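Local atomic coordinates of Blo t 1 allergen (PDB entry 5JT8), a protein that is a mite allergen of the papain-like cysteine protease family, here in its proenzyme form, and probably cleaves proteins once its propeptide is removed. Residues Arg48-Val59 with Ala71-Glu82. Sequence-based numbering, arbitrary orientation.
Sequences REHHFKEQLKWV and AINEYSDMSEQE
Arg48 leaves its helix with CG trans to the backbone N (chi1 -176°), then bends twice, at chi2 and chi3, so that the chain wraps past Asp77 and Asp77 O meets the guanidinium at its edge; His51, with CG beside its own backbone N, sets its ring against Ser79 and Glu82. Both belong to the I29 inhibitor propeptide of a papain-family enzyme, where helix 42-62 packs against the loop leading into helix 80-88. Arg48 NH1 donates to Asp77 O at 3.0 Å, arriving from above the carbonyl plane, 58° out of it. The same nitrogen forms a salt bridge with Glu82 OE1 at 3.3 Å, which also receives a weak, bent bond from His51 ND1, the ring and carboxylate planes being almost perpendicular (87°). Asp77 OD2 makes a long salt bridge, charge only, with Arg48 NE, well out of the guanidinium plane; its hydrogen bond is with Tyr39 OH. Ser79 CB lies over one face of the His51 ring, 3.8 Å from its centroid, a CH-pi contact. Ser79 and Glu82 also make a capping box at the start of helix 80-88 through two weak bonds, Glu82 N to Ser79 OG and Ser79 N to Glu82 OE1. Further along, Ile72 fills the apolar side: CG2 meets the edge of the Phe52 ring, CG1 touches Leu56 CD1, and CD1 rests on Val59 CG2 at 3.7 Å. On the side facing the protease, Arg262 binds Met78 O and Asn263 binds Gln55 OE1. Between the polar group and the Ile72 cluster, Phe52 CA points its hydrogen at Ser76 O, 3.3 Å away.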
# COMPACT_ATOMS: atom_id res chain seq x y z
N ARG A 48 5.40 -5.51 -25.16
CA ARG A 48 5.53 -4.62 -24.02
C ARG A 48 5.12 -3.17 -24.32
O ARG A 48 4.48 -2.53 -23.48
CB ARG A 48 6.97 -4.68 -23.52
CG ARG A 48 7.26 -3.88 -22.28
CD ARG A 48 6.49 -4.42 -21.09
NE ARG A 48 6.87 -5.75 -20.64
CZ ARG A 48 6.23 -6.40 -19.67
NH1 ARG A 48 5.20 -5.83 -19.07
NH2 ARG A 48 6.62 -7.61 -19.30
N GLU A 49 5.48 -2.65 -25.49
CA GLU A 49 5.11 -1.28 -25.81
C GLU A 49 3.66 -1.20 -26.26
O GLU A 49 3.06 -0.13 -26.23
CB GLU A 49 6.00 -0.67 -26.88
CG GLU A 49 6.55 -1.57 -27.99
CD GLU A 49 7.84 -0.96 -28.58
OE1 GLU A 49 8.78 -0.66 -27.80
OE2 GLU A 49 7.88 -0.66 -29.82
N HIS A 50 3.09 -2.34 -26.64
CA HIS A 50 1.65 -2.39 -26.90
C HIS A 50 0.87 -2.10 -25.62
O HIS A 50 -0.09 -1.32 -25.62
CB HIS A 50 1.24 -3.75 -27.47
CG HIS A 50 -0.25 -3.92 -27.61
ND1 HIS A 50 -1.01 -3.11 -28.43
CD2 HIS A 50 -1.12 -4.77 -27.01
CE1 HIS A 50 -2.28 -3.47 -28.34
NE2 HIS A 50 -2.37 -4.47 -27.48
N HIS A 51 1.28 -2.74 -24.53
CA HIS A 51 0.67 -2.48 -23.24
C HIS A 51 0.91 -1.04 -22.82
O HIS A 51 0.01 -0.41 -22.27
CB HIS A 51 1.21 -3.45 -22.18
CG HIS A 51 0.71 -4.85 -22.34
ND1 HIS A 51 1.30 -5.93 -21.73
CD2 HIS A 51 -0.33 -5.34 -23.06
CE1 HIS A 51 0.65 -7.03 -22.05
NE2 HIS A 51 -0.35 -6.70 -22.86
N PHE A 52 2.09 -0.51 -23.10
CA PHE A 52 2.36 0.89 -22.81
C PHE A 52 1.49 1.82 -23.65
O PHE A 52 0.99 2.83 -23.16
CB PHE A 52 3.82 1.25 -23.04
CG PHE A 52 4.07 2.73 -23.02
CD1 PHE A 52 4.26 3.40 -21.82
CD2 PHE A 52 4.09 3.47 -24.20
CE1 PHE A 52 4.48 4.77 -21.80
CE2 PHE A 52 4.30 4.83 -24.18
CZ PHE A 52 4.50 5.48 -22.98
N LYS A 53 1.35 1.49 -24.93
CA LYS A 53 0.55 2.30 -25.85
C LYS A 53 -0.91 2.34 -25.41
O LYS A 53 -1.52 3.41 -25.34
CB LYS A 53 0.65 1.75 -27.28
CG LYS A 53 2.03 1.89 -27.90
CD LYS A 53 2.07 1.30 -29.30
CE LYS A 53 3.44 1.47 -29.94
NZ LYS A 53 3.49 0.88 -31.30
N GLU A 54 -1.45 1.17 -25.08
CA GLU A 54 -2.83 1.05 -24.63
C GLU A 54 -2.99 1.61 -23.20
O GLU A 54 -4.09 2.04 -22.82
CB GLU A 54 -3.28 -0.42 -24.69
CG GLU A 54 -4.72 -0.72 -25.22
CD GLU A 54 -5.07 -0.13 -26.60
OE1 GLU A 54 -4.18 0.36 -27.33
OE2 GLU A 54 -6.27 -0.21 -26.96
N GLN A 55 -1.92 1.62 -22.41
CA GLN A 55 -1.96 2.28 -21.10
C GLN A 55 -1.89 3.78 -21.31
O GLN A 55 -2.59 4.53 -20.64
CB GLN A 55 -0.83 1.83 -20.17
CG GLN A 55 -1.13 0.59 -19.34
CD GLN A 55 -2.27 0.80 -18.34
OE1 GLN A 55 -2.09 1.40 -17.28
NE2 GLN A 55 -3.45 0.28 -18.68
N LEU A 56 -1.05 4.22 -22.25
CA LEU A 56 -0.99 5.63 -22.61
C LEU A 56 -2.30 6.06 -23.22
O LEU A 56 -2.77 7.18 -23.00
CB LEU A 56 0.16 5.91 -23.57
CG LEU A 56 0.24 7.40 -23.96
CD1 LEU A 56 0.55 8.25 -22.74
CD2 LEU A 56 1.26 7.63 -25.04
N LYS A 57 -2.89 5.16 -24.01
CA LYS A 57 -4.20 5.40 -24.58
C LYS A 57 -5.24 5.62 -23.48
O LYS A 57 -6.01 6.59 -23.52
CB LYS A 57 -4.60 4.24 -25.48
CG LYS A 57 -5.85 4.48 -26.30
CD LYS A 57 -6.23 3.25 -27.10
CE LYS A 57 -7.36 3.53 -28.08
NZ LYS A 57 -7.59 2.36 -28.97
N TRP A 58 -5.26 4.74 -22.48
CA TRP A 58 -6.20 4.86 -21.37
C TRP A 58 -6.00 6.17 -20.61
O TRP A 58 -6.97 6.78 -20.16
CB TRP A 58 -6.08 3.68 -20.40
CG TRP A 58 -7.18 3.68 -19.37
CD1 TRP A 58 -8.36 2.99 -19.43
CD2 TRP A 58 -7.21 4.42 -18.14
NE1 TRP A 58 -9.12 3.26 -18.31
CE2 TRP A 58 -8.43 4.13 -17.51
CE3 TRP A 58 -6.31 5.30 -17.52
CZ2 TRP A 58 -8.79 4.69 -16.28
CZ3 TRP A 58 -6.67 5.85 -16.30
CH2 TRP A 58 -7.89 5.54 -15.70
N VAL A 59 -4.75 6.59 -20.46
CA VAL A 59 -4.41 7.79 -19.71
C VAL A 59 -4.94 9.04 -20.40
O VAL A 59 -5.64 9.85 -19.79
CB VAL A 59 -2.88 7.94 -19.51
CG1 VAL A 59 -2.53 9.33 -18.99
CG2 VAL A 59 -2.36 6.87 -18.55
N ALA A 71 -1.91 9.56 -14.97
CA ALA A 71 -0.59 9.65 -15.59
C ALA A 71 0.18 8.34 -15.62
O ALA A 71 0.14 7.55 -14.66
CB ALA A 71 0.25 10.72 -14.89
N ILE A 72 0.88 8.12 -16.73
CA ILE A 72 1.89 7.08 -16.89
C ILE A 72 2.82 6.97 -15.68
O ILE A 72 3.18 7.98 -15.07
CB ILE A 72 2.75 7.37 -18.15
CG1 ILE A 72 1.87 7.38 -19.40
CG2 ILE A 72 3.89 6.37 -18.28
CD1 ILE A 72 1.12 6.08 -19.61
N ASN A 73 3.20 5.74 -15.32
CA ASN A 73 4.25 5.53 -14.34
C ASN A 73 5.09 4.31 -14.67
O ASN A 73 4.91 3.69 -15.73
CB ASN A 73 3.64 5.38 -12.94
CG ASN A 73 2.55 4.35 -12.90
OD1 ASN A 73 2.80 3.15 -13.11
ND2 ASN A 73 1.32 4.79 -12.63
N GLU A 74 5.98 3.96 -13.75
CA GLU A 74 6.94 2.87 -13.92
C GLU A 74 6.29 1.54 -14.31
O GLU A 74 6.93 0.67 -14.91
CB GLU A 74 7.75 2.68 -12.63
CG GLU A 74 6.92 2.21 -11.44
CD GLU A 74 7.75 1.89 -10.21
OE1 GLU A 74 8.50 0.89 -10.24
OE2 GLU A 74 7.66 2.65 -9.21
N TYR A 75 5.02 1.38 -13.97
CA TYR A 75 4.32 0.12 -14.19
C TYR A 75 3.51 0.09 -15.48
O TYR A 75 2.89 -0.92 -15.80
CB TYR A 75 3.38 -0.15 -13.01
CG TYR A 75 4.06 -0.31 -11.67
CD1 TYR A 75 5.02 -1.30 -11.46
CD2 TYR A 75 3.71 0.51 -10.59
CE1 TYR A 75 5.63 -1.46 -10.24
CE2 TYR A 75 4.31 0.35 -9.36
CZ TYR A 75 5.27 -0.63 -9.19
OH TYR A 75 5.87 -0.78 -7.96
N SER A 76 3.50 1.21 -16.21
CA SER A 76 2.58 1.39 -17.34
C SER A 76 2.82 0.46 -18.53
O SER A 76 2.12 0.53 -19.54
CB SER A 76 2.65 2.84 -17.84
OG SER A 76 2.25 3.74 -16.83
N ASP A 77 3.81 -0.41 -18.42
CA ASP A 77 4.13 -1.31 -19.52
C ASP A 77 3.49 -2.69 -19.32
O ASP A 77 3.64 -3.57 -20.16
CB ASP A 77 5.65 -1.41 -19.70
CG ASP A 77 6.37 -1.92 -18.46
OD1 ASP A 77 5.86 -1.71 -17.34
OD2 ASP A 77 7.45 -2.52 -18.62
N MET A 78 2.77 -2.87 -18.22
CA MET A 78 2.09 -4.14 -17.98
C MET A 78 0.59 -4.02 -18.20
O MET A 78 0.01 -2.93 -18.07
CB MET A 78 2.36 -4.64 -16.55
CG MET A 78 3.84 -4.72 -16.19
SD MET A 78 4.15 -5.28 -14.50
CE MET A 78 5.88 -4.84 -14.34
N SER A 79 -0.05 -5.13 -18.54
CA SER A 79 -1.50 -5.16 -18.62
C SER A 79 -2.08 -5.22 -17.21
O SER A 79 -1.35 -5.43 -16.25
CB SER A 79 -1.98 -6.35 -19.45
OG SER A 79 -1.53 -7.57 -18.88
N GLU A 80 -3.39 -5.04 -17.09
CA GLU A 80 -4.04 -5.12 -15.80
C GLU A 80 -3.79 -6.49 -15.15
O GLU A 80 -3.48 -6.58 -13.96
CB GLU A 80 -5.54 -4.85 -15.93
CG GLU A 80 -6.29 -4.90 -14.62
CD GLU A 80 -7.71 -4.38 -14.76
OE1 GLU A 80 -8.52 -4.61 -13.84
OE2 GLU A 80 -7.99 -3.73 -15.79
N GLN A 81 -3.91 -7.53 -15.96
CA GLN A 81 -3.62 -8.89 -15.50
C GLN A 81 -2.18 -9.00 -14.96
O GLN A 81 -1.96 -9.53 -13.88
CB GLN A 81 -3.85 -9.89 -16.64
CG GLN A 81 -4.25 -11.28 -16.18
CD GLN A 81 -4.57 -12.22 -17.34
OE1 GLN A 81 -4.56 -11.81 -18.50
NE2 GLN A 81 -4.86 -13.47 -17.02
N GLU A 82 -1.21 -8.47 -15.72
CA GLU A 82 0.21 -8.59 -15.38
C GLU A 82 0.56 -7.80 -14.11
O GLU A 82 1.20 -8.33 -13.20
CB GLU A 82 1.08 -8.13 -16.56
CG GLU A 82 1.07 -9.09 -17.75
CD GLU A 82 2.07 -8.71 -18.84
OE1 GLU A 82 2.38 -7.51 -19.01
OE2 GLU A 82 2.56 -9.63 -19.54
O HOH W 1 -0.21 2.69 -16.43